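Local structure of protein BA_2500 (4GUC) at residues A[11-16]-A[108-113]; A[39-44]-A[86-91]; A[52-57]-A[102-107]; A[71-76]-A[93-98]. The protein is of unknown function but folds into a small β-rich domain, probably of the immunoglobulin-like E-set type. All blocks are in the same frame, centred on the assembly; numbering follows the deposited sequence.

Contact 1: residues A[11-16]-A[108-113]; sequences WRWQNY and ENYYYG
R12 and Y110 mark the nearest backbone approach, their CA atoms 8.5 Å apart, so the loop 11-16 lies over strand 109-112 without pairing with it. The direct hydrogen bond instead runs from backbone to side chain: R12 N donates to Y110 OH at 3.2 Å with an N-H...O angle of 158°. Y110 points toward the loop, its CG anti to the carbonyl carbon (chi1 -66°), and its ring meets W11, R12 and W13. Y110 CE1 lies 3.8 Å from W11 CG, and Y110 CE2 packs against R12 CB at 3.7 Å. W13 turns its indole edge toward the Y110 face, an offset edge-to-face pair with centroids 5.5 Å apart and planes at 70°. CG of R12 sits over the centre of the W13 ring. In the conformer given, the R12 guanidinium and E108 carboxylate stay 4.5 Å apart (NH2 to OE1), bridged by a water bonded to both. Farther along, Y16 OH touches the edge of Y112 at CE1, while the two hydroxyls bond to S115 N and H20 ND1. W11, W13 and Y110 thus form an aromatic cluster that joins the segment leading into helix 16-22 to the sheet.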
# COMPACT_ATOMS: atom_id res chain seq x y z
N TRP A 11 -7.26 8.16 4.70
CA TRP A 11 -7.95 7.04 4.05
C TRP A 11 -8.94 6.36 4.98
O TRP A 11 -8.80 6.38 6.20
CB TRP A 11 -6.94 6.16 3.33
CG TRP A 11 -6.42 6.82 2.07
CD1 TRP A 11 -6.48 8.14 1.71
CD2 TRP A 11 -5.57 6.19 1.12
NE1 TRP A 11 -5.80 8.35 0.52
CE2 TRP A 11 -5.22 7.16 0.14
CE3 TRP A 11 -5.12 4.88 0.94
CZ2 TRP A 11 -4.43 6.84 -0.97
CZ3 TRP A 11 -4.31 4.59 -0.14
CH2 TRP A 11 -3.99 5.56 -1.07
N ARG A 12 -9.92 5.70 4.40
CA ARG A 12 -10.98 5.10 5.19
C ARG A 12 -10.59 4.01 6.19
O ARG A 12 -11.05 4.05 7.33
CB ARG A 12 -12.09 4.61 4.26
CG ARG A 12 -13.38 4.27 5.02
CD ARG A 12 -14.52 3.90 4.08
NE ARG A 12 -14.80 4.96 3.12
CZ ARG A 12 -15.64 5.98 3.33
NH1 ARG A 12 -16.29 6.10 4.47
NH2 ARG A 12 -15.82 6.88 2.38
N TRP A 13 -9.77 3.06 5.77
CA TRP A 13 -9.37 1.94 6.64
C TRP A 13 -7.97 2.12 7.21
O TRP A 13 -6.98 2.04 6.47
CB TRP A 13 -9.47 0.65 5.84
CG TRP A 13 -10.76 0.50 5.12
CD1 TRP A 13 -10.95 0.47 3.76
CD2 TRP A 13 -12.07 0.47 5.70
NE1 TRP A 13 -12.29 0.35 3.47
CE2 TRP A 13 -12.99 0.36 4.65
CE3 TRP A 13 -12.55 0.49 7.02
CZ2 TRP A 13 -14.37 0.29 4.88
CZ3 TRP A 13 -13.92 0.41 7.25
CH2 TRP A 13 -14.82 0.32 6.18
N GLN A 14 -7.87 2.27 8.52
CA GLN A 14 -6.57 2.46 9.17
C GLN A 14 -6.27 1.34 10.14
O GLN A 14 -5.42 1.48 11.01
CB GLN A 14 -6.56 3.78 9.93
CG GLN A 14 -6.94 5.01 9.11
CD GLN A 14 -5.92 5.40 8.11
OE1 GLN A 14 -4.73 5.16 8.29
NE2 GLN A 14 -6.38 6.04 7.06
N ASN A 15 -7.02 0.26 10.02
CA ASN A 15 -6.84 -0.92 10.83
C ASN A 15 -6.79 -2.10 9.85
O ASN A 15 -7.65 -2.18 8.97
CB ASN A 15 -8.02 -0.98 11.80
CG ASN A 15 -8.05 -2.20 12.58
OD1 ASN A 15 -8.52 -3.23 12.07
ND2 ASN A 15 -7.70 -2.11 13.85
N TYR A 16 -5.82 -3.01 10.03
CA TYR A 16 -5.66 -4.13 9.11
C TYR A 16 -6.90 -5.02 9.06
O TYR A 16 -7.31 -5.45 7.99
CB TYR A 16 -4.37 -4.92 9.31
CG TYR A 16 -4.11 -5.88 8.18
CD1 TYR A 16 -3.43 -5.45 7.03
CD2 TYR A 16 -4.57 -7.18 8.21
CE1 TYR A 16 -3.21 -6.29 5.97
CE2 TYR A 16 -4.35 -8.02 7.16
CZ TYR A 16 -3.67 -7.59 6.03
OH TYR A 16 -3.46 -8.46 4.96
N GLU A 108 -13.70 6.33 -4.90
CA GLU A 108 -14.18 6.07 -3.54
C GLU A 108 -13.86 4.64 -3.09
O GLU A 108 -14.22 4.25 -1.98
CB GLU A 108 -15.71 6.21 -3.51
CG GLU A 108 -16.28 7.55 -3.89
CD GLU A 108 -16.03 8.63 -2.86
OE1 GLU A 108 -15.35 8.34 -1.84
OE2 GLU A 108 -16.55 9.77 -3.04
N ASN A 109 -13.17 3.86 -3.92
CA ASN A 109 -12.88 2.46 -3.62
C ASN A 109 -11.45 2.20 -3.22
O ASN A 109 -10.53 2.93 -3.59
CB ASN A 109 -13.25 1.62 -4.85
CG ASN A 109 -14.74 1.72 -5.21
OD1 ASN A 109 -15.61 1.79 -4.34
ND2 ASN A 109 -15.02 1.77 -6.50
N TYR A 110 -11.25 1.12 -2.47
CA TYR A 110 -9.95 0.73 -1.98
C TYR A 110 -9.60 -0.70 -2.36
O TYR A 110 -10.46 -1.57 -2.36
CB TYR A 110 -9.86 0.88 -0.47
CG TYR A 110 -9.95 2.33 -0.01
CD1 TYR A 110 -8.82 3.11 0.11
CD2 TYR A 110 -11.16 2.89 0.31
CE1 TYR A 110 -8.91 4.41 0.56
CE2 TYR A 110 -11.26 4.19 0.72
CZ TYR A 110 -10.11 4.96 0.83
OH TYR A 110 -10.17 6.26 1.29
N TYR A 111 -8.31 -0.89 -2.63
CA TYR A 111 -7.70 -2.16 -3.02
C TYR A 111 -6.44 -2.42 -2.23
O TYR A 111 -5.83 -1.45 -1.74
CB TYR A 111 -7.34 -2.11 -4.51
CG TYR A 111 -8.55 -1.77 -5.36
CD1 TYR A 111 -9.35 -2.76 -5.87
CD2 TYR A 111 -8.92 -0.44 -5.60
CE1 TYR A 111 -10.52 -2.45 -6.62
CE2 TYR A 111 -10.06 -0.12 -6.33
CZ TYR A 111 -10.84 -1.12 -6.85
OH TYR A 111 -11.97 -0.78 -7.59
N TYR A 112 -6.06 -3.68 -2.02
CA TYR A 112 -4.84 -3.95 -1.26
C TYR A 112 -4.20 -5.22 -1.76
O TYR A 112 -4.84 -5.99 -2.48
CB TYR A 112 -5.12 -3.97 0.25
CG TYR A 112 -5.81 -5.19 0.76
CD1 TYR A 112 -5.26 -5.99 1.78
CD2 TYR A 112 -7.03 -5.60 0.22
CE1 TYR A 112 -5.91 -7.15 2.22
CE2 TYR A 112 -7.67 -6.73 0.67
CZ TYR A 112 -7.10 -7.52 1.65
OH TYR A 112 -7.78 -8.64 2.06
N GLY A 113 -2.94 -5.45 -1.40
CA GLY A 113 -2.20 -6.63 -1.83
C GLY A 113 -1.86 -7.62 -0.72
O GLY A 113 -1.10 -8.57 -0.95
O HOH W 1 -14.27 6.83 -0.11
O HOH W 2 -14.97 3.29 0.56

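Contact 2: residues A[39-44]-A[86-91]; sequences TFDVTI and RFVTPI
D41 and R86 form a salt bridge across a two-stranded antiparallel sheet in which strands 39-44 and 86-90 run at 177° to one another. The register is read from the hydrogen-bonded pairs F40-T89 and V42-F87, each closed by two backbone bonds, such as F40 N to T89 O at 2.9 Å. Between and beyond them lie the non-hydrogen-bonded pairs T39-P90, D41-V88 and T43-R86, whose side chains occupy the more exposed face.

On that face the R86 side chain runs diagonally from its own partner T43 toward D41. CB and CG of R86 pass T43 OG1, CG at 3.9 Å, and CD comes within 4.1 Å of D41 OD1. The chain is extended as far as NE, and the guanidinium meets the carboxylate side-on. NE donates to OD1 of D41 at 3.2 Å and NH2 to OD2, both on the syn side and both in the guanidinium plane. The two planes are 24° apart, so the carboxylate is slightly twisted out of a flat fork. V88 CG2 lies against D41 OD1 at 3.3 Å, alongside the acid.

The opposite face carries F40, V42, F87 and T89 into the interior, where F40 meets A102 and I75, and F87 meets V54 and I75, consistent with the packing of two sheets in a β-sandwich. CG2 of V42 rests 3.9 Å from F87 CB near the plane of that ring, and I44 CD1 approaches F87 CD2 at 4.1 Å.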
# COMPACT_ATOMS: atom_id res chain seq x y z
N THR A 39 13.06 -2.98 -4.92
CA THR A 39 12.22 -1.90 -5.39
C THR A 39 10.80 -2.40 -5.51
O THR A 39 10.56 -3.51 -5.94
CB THR A 39 12.68 -1.38 -6.79
OG1 THR A 39 14.02 -0.84 -6.70
CG2 THR A 39 11.74 -0.29 -7.34
N PHE A 40 9.85 -1.61 -5.03
CA PHE A 40 8.41 -1.93 -5.14
C PHE A 40 8.07 -1.37 -6.52
O PHE A 40 8.30 -0.19 -6.76
CB PHE A 40 7.65 -1.21 -4.02
CG PHE A 40 6.17 -1.33 -4.09
CD1 PHE A 40 5.49 -2.33 -3.40
CD2 PHE A 40 5.44 -0.43 -4.85
CE1 PHE A 40 4.10 -2.43 -3.47
CE2 PHE A 40 4.04 -0.53 -4.90
CZ PHE A 40 3.39 -1.53 -4.20
N ASP A 41 7.51 -2.18 -7.42
CA ASP A 41 7.20 -1.69 -8.77
C ASP A 41 6.06 -2.51 -9.32
O ASP A 41 6.22 -3.69 -9.63
CB ASP A 41 8.49 -1.78 -9.61
CG ASP A 41 8.37 -1.22 -11.04
OD1 ASP A 41 7.27 -0.89 -11.53
OD2 ASP A 41 9.45 -1.11 -11.71
N VAL A 42 4.89 -1.89 -9.39
CA VAL A 42 3.67 -2.53 -9.86
C VAL A 42 2.93 -1.74 -10.93
O VAL A 42 2.96 -0.52 -10.93
CB VAL A 42 2.69 -2.77 -8.66
CG1 VAL A 42 3.41 -3.61 -7.56
CG2 VAL A 42 2.20 -1.48 -8.05
N THR A 43 2.24 -2.45 -11.82
CA THR A 43 1.42 -1.83 -12.89
C THR A 43 0.01 -2.39 -12.68
O THR A 43 -0.17 -3.61 -12.64
CB THR A 43 1.94 -2.09 -14.30
OG1 THR A 43 3.21 -1.45 -14.45
CG2 THR A 43 0.97 -1.51 -15.36
N ILE A 44 -0.99 -1.51 -12.62
CA ILE A 44 -2.36 -1.88 -12.31
C ILE A 44 -3.38 -1.20 -13.20
O ILE A 44 -3.23 0.01 -13.48
CB ILE A 44 -2.66 -1.37 -10.85
CG1 ILE A 44 -1.58 -1.86 -9.86
CG2 ILE A 44 -4.03 -1.81 -10.40
CD1 ILE A 44 -1.70 -1.33 -8.44
N ARG A 86 1.38 3.04 -12.85
CA ARG A 86 2.64 2.36 -12.51
C ARG A 86 3.09 3.04 -11.21
O ARG A 86 3.22 4.26 -11.17
CB ARG A 86 3.71 2.51 -13.58
CG ARG A 86 4.97 1.78 -13.21
CD ARG A 86 6.08 2.08 -14.16
NE ARG A 86 7.29 1.39 -13.74
CZ ARG A 86 8.49 1.64 -14.27
NH1 ARG A 86 8.61 2.58 -15.19
NH2 ARG A 86 9.56 0.99 -13.82
N PHE A 87 3.35 2.24 -10.18
CA PHE A 87 3.73 2.74 -8.83
C PHE A 87 5.08 2.13 -8.46
O PHE A 87 5.18 0.91 -8.28
CB PHE A 87 2.62 2.40 -7.83
CG PHE A 87 1.25 2.93 -8.27
CD1 PHE A 87 0.87 4.25 -8.01
CD2 PHE A 87 0.38 2.15 -9.00
CE1 PHE A 87 -0.32 4.74 -8.44
CE2 PHE A 87 -0.84 2.67 -9.44
CZ PHE A 87 -1.19 3.95 -9.18
N VAL A 88 6.09 2.99 -8.35
CA VAL A 88 7.46 2.57 -8.11
C VAL A 88 8.12 3.30 -6.96
O VAL A 88 8.06 4.54 -6.90
CB VAL A 88 8.32 2.88 -9.40
CG1 VAL A 88 9.75 2.37 -9.23
CG2 VAL A 88 7.71 2.25 -10.64
N THR A 89 8.73 2.58 -6.02
CA THR A 89 9.44 3.27 -4.96
C THR A 89 10.53 2.33 -4.40
O THR A 89 10.30 1.13 -4.29
CB THR A 89 8.46 3.77 -3.84
OG1 THR A 89 9.05 4.86 -3.13
CG2 THR A 89 8.08 2.67 -2.87
N PRO A 90 11.73 2.87 -4.06
CA PRO A 90 12.78 2.02 -3.52
C PRO A 90 12.55 1.61 -2.07
O PRO A 90 12.05 2.42 -1.26
CB PRO A 90 14.03 2.91 -3.59
CG PRO A 90 13.51 4.28 -3.54
CD PRO A 90 12.16 4.27 -4.21
N ILE A 91 12.91 0.37 -1.73
CA ILE A 91 12.81 -0.08 -0.35
C ILE A 91 14.17 0.25 0.32
O ILE A 91 15.17 -0.48 0.18
CB ILE A 91 12.46 -1.57 -0.23
CG1 ILE A 91 11.16 -1.87 -0.98
CG2 ILE A 91 12.34 -1.98 1.24
CD1 ILE A 91 9.97 -1.08 -0.52

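Contact 3: residues A[52-57]-A[102-107]; sequences GIVKIY and AVMKLG
V54 and M104 cross obliquely on one face of an antiparallel pair, while V103, on the other face, is met obliquely by the ring of Y57. The alternation follows from the backbone: strands 53-57 and 102-106 run at 152°, with I53-K105 and K55-V103 as hydrogen-bonded pairs and V54-M104 and I56-A102 as non-hydrogen-bonded ones. K55 N to V103 O, at 2.8 Å, is the shortest of the four backbone bonds between them.

On the first face V54 CG2 lies equally close to CB and CG of M104, a selenomethionine, at 4.0 Å from each. CG of M104 is anti to the backbone N (chi1 -176°), and it passes within 3.4 Å of I53 O while the rest of the chain leads away toward Y111. V54 CG1 looks toward A102 CB.

On the other side, V103 CG2 comes 3.9 Å from Y57 CD2. The extended K55 chain leads away from 102-107; its NZ forms a salt bridge with D9 OD1, and the other oxygen of that carboxylate, OD2, is hydrogen-bonded to Y57 OH. K55 also makes a cation-pi contact with W11. Near the strand end L106 CD1 meets G52 N at 3.4 Å, and K105 NZ turns back to G107 O.

One apolar face and one face mixing aliphatic, aromatic and charged groups characterise this central antiparallel pair of the larger sheet, consistent with a β-sandwich of the immunoglobulin-like E-set kind.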
# COMPACT_ATOMS: atom_id res chain seq x y z
N GLY A 52 -5.31 6.34 -9.81
CA GLY A 52 -5.02 5.80 -8.49
C GLY A 52 -3.79 6.34 -7.82
O GLY A 52 -2.91 6.92 -8.44
N ILE A 53 -3.75 6.15 -6.50
CA ILE A 53 -2.62 6.51 -5.63
C ILE A 53 -2.40 5.28 -4.75
O ILE A 53 -3.36 4.66 -4.28
CB ILE A 53 -2.94 7.72 -4.71
CG1 ILE A 53 -3.24 8.98 -5.56
CG2 ILE A 53 -1.80 7.98 -3.72
CD1 ILE A 53 -3.69 10.15 -4.70
N VAL A 54 -1.13 4.94 -4.52
CA VAL A 54 -0.79 3.80 -3.67
C VAL A 54 -0.01 4.26 -2.43
O VAL A 54 0.85 5.14 -2.53
CB VAL A 54 0.07 2.76 -4.43
CG1 VAL A 54 0.71 1.72 -3.46
CG2 VAL A 54 -0.72 2.12 -5.54
N LYS A 55 -0.35 3.75 -1.27
CA LYS A 55 0.38 4.01 -0.06
C LYS A 55 0.89 2.70 0.51
O LYS A 55 0.24 1.65 0.38
CB LYS A 55 -0.53 4.64 1.01
CG LYS A 55 -0.88 6.10 0.81
CD LYS A 55 -1.88 6.62 1.81
CE LYS A 55 -2.19 8.08 1.57
NZ LYS A 55 -3.24 8.47 2.57
N ILE A 56 2.08 2.75 1.10
CA ILE A 56 2.69 1.66 1.83
C ILE A 56 2.54 2.02 3.32
O ILE A 56 3.02 3.08 3.75
CB ILE A 56 4.17 1.41 1.48
CG1 ILE A 56 4.31 1.03 -0.01
CG2 ILE A 56 4.73 0.31 2.38
CD1 ILE A 56 5.73 0.73 -0.47
N TYR A 57 1.83 1.18 4.07
CA TYR A 57 1.66 1.35 5.50
C TYR A 57 2.36 0.24 6.26
O TYR A 57 2.43 -0.91 5.81
CB TYR A 57 0.19 1.21 5.90
CG TYR A 57 -0.82 2.23 5.39
CD1 TYR A 57 -1.18 3.33 6.17
CD2 TYR A 57 -1.49 2.07 4.18
CE1 TYR A 57 -2.15 4.24 5.76
CE2 TYR A 57 -2.44 2.98 3.76
CZ TYR A 57 -2.79 4.05 4.55
OH TYR A 57 -3.78 4.88 4.08
N ALA A 102 0.40 -2.68 1.03
CA ALA A 102 0.22 -1.68 -0.02
C ALA A 102 -1.28 -1.56 -0.28
O ALA A 102 -1.98 -2.56 -0.48
CB ALA A 102 0.96 -2.05 -1.30
N VAL A 103 -1.76 -0.31 -0.28
CA VAL A 103 -3.16 -0.00 -0.48
C VAL A 103 -3.31 1.01 -1.60
O VAL A 103 -2.54 1.97 -1.66
CB VAL A 103 -3.78 0.61 0.82
CG1 VAL A 103 -5.24 1.00 0.65
CG2 VAL A 103 -3.61 -0.37 1.99
N MSE A 104 -4.28 0.81 -2.49
CA MSE A 104 -4.58 1.74 -3.55
C MSE A 104 -5.95 2.34 -3.37
O MSE A 104 -6.93 1.62 -3.09
CB MSE A 104 -4.51 1.08 -4.93
CG MSE A 104 -4.72 2.07 -6.09
SE MSE A 104 -4.56 1.39 -7.87
CE MSE A 104 -6.13 0.31 -7.90
N LYS A 105 -6.03 3.67 -3.47
CA LYS A 105 -7.30 4.38 -3.44
C LYS A 105 -7.57 4.75 -4.91
O LYS A 105 -6.71 5.32 -5.60
CB LYS A 105 -7.24 5.63 -2.60
CG LYS A 105 -8.61 6.40 -2.57
CD LYS A 105 -8.53 7.58 -1.67
CE LYS A 105 -9.82 8.38 -1.60
NZ LYS A 105 -10.16 9.04 -2.89
N LEU A 106 -8.78 4.43 -5.39
CA LEU A 106 -9.16 4.72 -6.79
C LEU A 106 -10.58 5.21 -6.67
O LEU A 106 -11.52 4.44 -6.48
CB LEU A 106 -9.08 3.48 -7.65
CG LEU A 106 -9.30 3.66 -9.14
CD1 LEU A 106 -8.19 4.52 -9.76
CD2 LEU A 106 -9.38 2.29 -9.82
N GLY A 107 -10.75 6.52 -6.79
CA GLY A 107 -12.10 7.07 -6.58
C GLY A 107 -12.49 6.84 -5.13
O GLY A 107 -11.70 7.05 -4.23

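Contact 4: residues A[71-76]-A[93-98]; sequences RYKTIY and KAYNPG
This is a surface contact in which Y72 and K73 of strand 69-76 meet A94, Y95 and N96 of the loop joining strands 84-90 and 98-106. It rests mainly on side chains, with no strand pairing: the nearest CA atoms, those of Y72 and Y95, are 7.3 Å apart. Y72 OH donates to N96 OD1 at 3.0 Å, in the plane of the side-chain carbonyl, for the one of two deposited N96 conformers described here. Ring and amide planes stand 89° apart, so the amide meets the phenol crosswise. A94 O lies at the same ring's edge, in its plane and 3.3 Å from Y72 CE2, and the ring makes an edge-to-face pair with Y100.

Y72 and K73 both face I56 of the adjoining strand, which makes a classic beta bulge. Its first residue has a near-helical psi of -29°, and CB of both residues points toward the loop, so two successive side chains can serve one contact.

The side chains of Y72 and Y95 run past each other in opposite directions, with Y72 CB 4.0 Å from Y95 CE2. Beyond, the Y95 hydroxyl crosses the start of the K73 chain, 3.3 Å from CB and 3.4 Å from CG. A bend at chi2 (69°) keeps K73 CD within 3.8 Å of that oxygen. Y95 also touches T89, and its backbone O receives a hydrogen bond from H36 NE2.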
# COMPACT_ATOMS: atom_id res chain seq x y z
N ARG A 71 1.30 5.22 7.81
CA ARG A 71 1.80 5.53 6.48
C ARG A 71 3.29 5.76 6.41
O ARG A 71 3.84 6.56 7.16
CB ARG A 71 1.08 6.78 5.93
CG ARG A 71 1.40 7.03 4.43
CD ARG A 71 0.81 8.30 3.88
NE ARG A 71 1.36 9.49 4.54
CZ ARG A 71 0.77 10.19 5.52
NH1 ARG A 71 -0.44 9.88 5.98
NH2 ARG A 71 1.39 11.25 6.04
N TYR A 72 3.97 5.01 5.55
CA TYR A 72 5.41 5.17 5.30
C TYR A 72 5.70 5.84 3.97
O TYR A 72 6.74 6.49 3.82
CB TYR A 72 6.18 3.82 5.41
CG TYR A 72 6.72 3.59 6.80
CD1 TYR A 72 5.86 3.46 7.90
CD2 TYR A 72 8.08 3.48 7.03
CE1 TYR A 72 6.36 3.28 9.18
CE2 TYR A 72 8.59 3.26 8.31
CZ TYR A 72 7.72 3.16 9.37
OH TYR A 72 8.21 2.95 10.66
N LYS A 73 4.82 5.69 2.99
CA LYS A 73 5.07 6.29 1.68
C LYS A 73 3.80 6.46 0.89
O LYS A 73 2.92 5.61 0.96
CB LYS A 73 6.01 5.39 0.86
CG LYS A 73 6.70 6.05 -0.32
CD LYS A 73 7.73 7.08 0.14
CE LYS A 73 8.42 7.80 -1.00
NZ LYS A 73 9.45 8.75 -0.47
N THR A 74 3.71 7.55 0.12
CA THR A 74 2.59 7.83 -0.80
C THR A 74 3.26 7.79 -2.17
O THR A 74 4.27 8.48 -2.41
CB THR A 74 1.93 9.19 -0.56
OG1 THR A 74 1.44 9.22 0.77
CG2 THR A 74 0.80 9.37 -1.55
N ILE A 75 2.73 6.99 -3.08
CA ILE A 75 3.31 6.80 -4.40
C ILE A 75 2.30 7.19 -5.50
O ILE A 75 1.16 6.69 -5.55
CB ILE A 75 3.69 5.32 -4.62
CG1 ILE A 75 4.43 4.71 -3.41
CG2 ILE A 75 4.50 5.17 -5.92
CD1 ILE A 75 4.76 3.19 -3.57
N TYR A 76 2.71 8.09 -6.38
CA TYR A 76 1.87 8.51 -7.51
C TYR A 76 2.19 7.71 -8.75
O TYR A 76 3.23 7.10 -8.84
CB TYR A 76 1.98 10.02 -7.75
CG TYR A 76 1.23 10.80 -6.70
CD1 TYR A 76 -0.06 11.24 -6.96
CD2 TYR A 76 1.78 11.06 -5.47
CE1 TYR A 76 -0.78 11.95 -6.02
CE2 TYR A 76 1.06 11.77 -4.50
CZ TYR A 76 -0.22 12.20 -4.79
OH TYR A 76 -0.96 12.91 -3.87
N LYS A 93 16.37 1.82 3.92
CA LYS A 93 16.44 1.49 5.34
C LYS A 93 15.43 2.26 6.18
O LYS A 93 15.19 1.90 7.34
CB LYS A 93 17.84 1.69 5.89
CG LYS A 93 18.83 0.68 5.37
CD LYS A 93 20.15 0.92 6.00
CE LYS A 93 21.16 -0.10 5.54
NZ LYS A 93 22.51 0.17 5.99
N ALA A 94 14.83 3.30 5.61
CA ALA A 94 13.81 4.07 6.31
C ALA A 94 12.62 3.15 6.66
O ALA A 94 11.83 3.44 7.56
CB ALA A 94 13.36 5.24 5.44
N TYR A 95 12.46 2.04 5.91
CA TYR A 95 11.43 1.06 6.19
C TYR A 95 12.01 0.05 7.21
O TYR A 95 12.63 -0.96 6.82
CB TYR A 95 11.04 0.31 4.92
CG TYR A 95 10.39 1.16 3.84
CD1 TYR A 95 11.16 1.90 2.94
CD2 TYR A 95 8.99 1.21 3.69
CE1 TYR A 95 10.56 2.68 1.93
CE2 TYR A 95 8.40 1.96 2.69
CZ TYR A 95 9.19 2.70 1.81
OH TYR A 95 8.64 3.46 0.81
N ASN A 96 11.74 0.29 8.48
CA ASN A 96 12.18 -0.56 9.57
C ASN A 96 11.71 -2.00 9.38
O ASN A 96 10.56 -2.22 8.99
CB ASN A 96 11.54 -0.02 10.85
CG ASN A 96 11.94 1.42 11.14
OD1 ASN A 96 11.08 2.32 11.13
ND2 ASN A 96 13.23 1.67 11.30
N PRO A 97 12.59 -3.00 9.61
CA PRO A 97 12.07 -4.35 9.44
C PRO A 97 10.72 -4.57 10.16
O PRO A 97 10.54 -4.16 11.31
CB PRO A 97 13.18 -5.22 10.02
CG PRO A 97 14.42 -4.42 9.72
CD PRO A 97 14.01 -3.01 10.00
N GLY A 98 9.77 -5.15 9.46
CA GLY A 98 8.46 -5.41 10.04
C GLY A 98 7.47 -5.83 8.97
O GLY A 98 7.87 -6.29 7.90

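In the fold
Contact 3 is the buried centre, and contacts 1, 2 and 4 each touch it. Contacts 1 and 4 reach the same large sheet from opposite sides of the chain's centre, about 16 Å apart between centres, each bringing a loop onto it through tyrosines rather than strand pairing. Contact 1 is partly buried and adds tryptophans; contact 4 lies at the surface. Contact 2 is the separate two-stranded sheet: its outer face carries a salt bridge, while its inner face packs on contact 3 and on I75 of contact 4. Backbone bonds dominate in contacts 2 and 3. Those linking contact 3 to 71-76 and 108-113 make one continuous sheet.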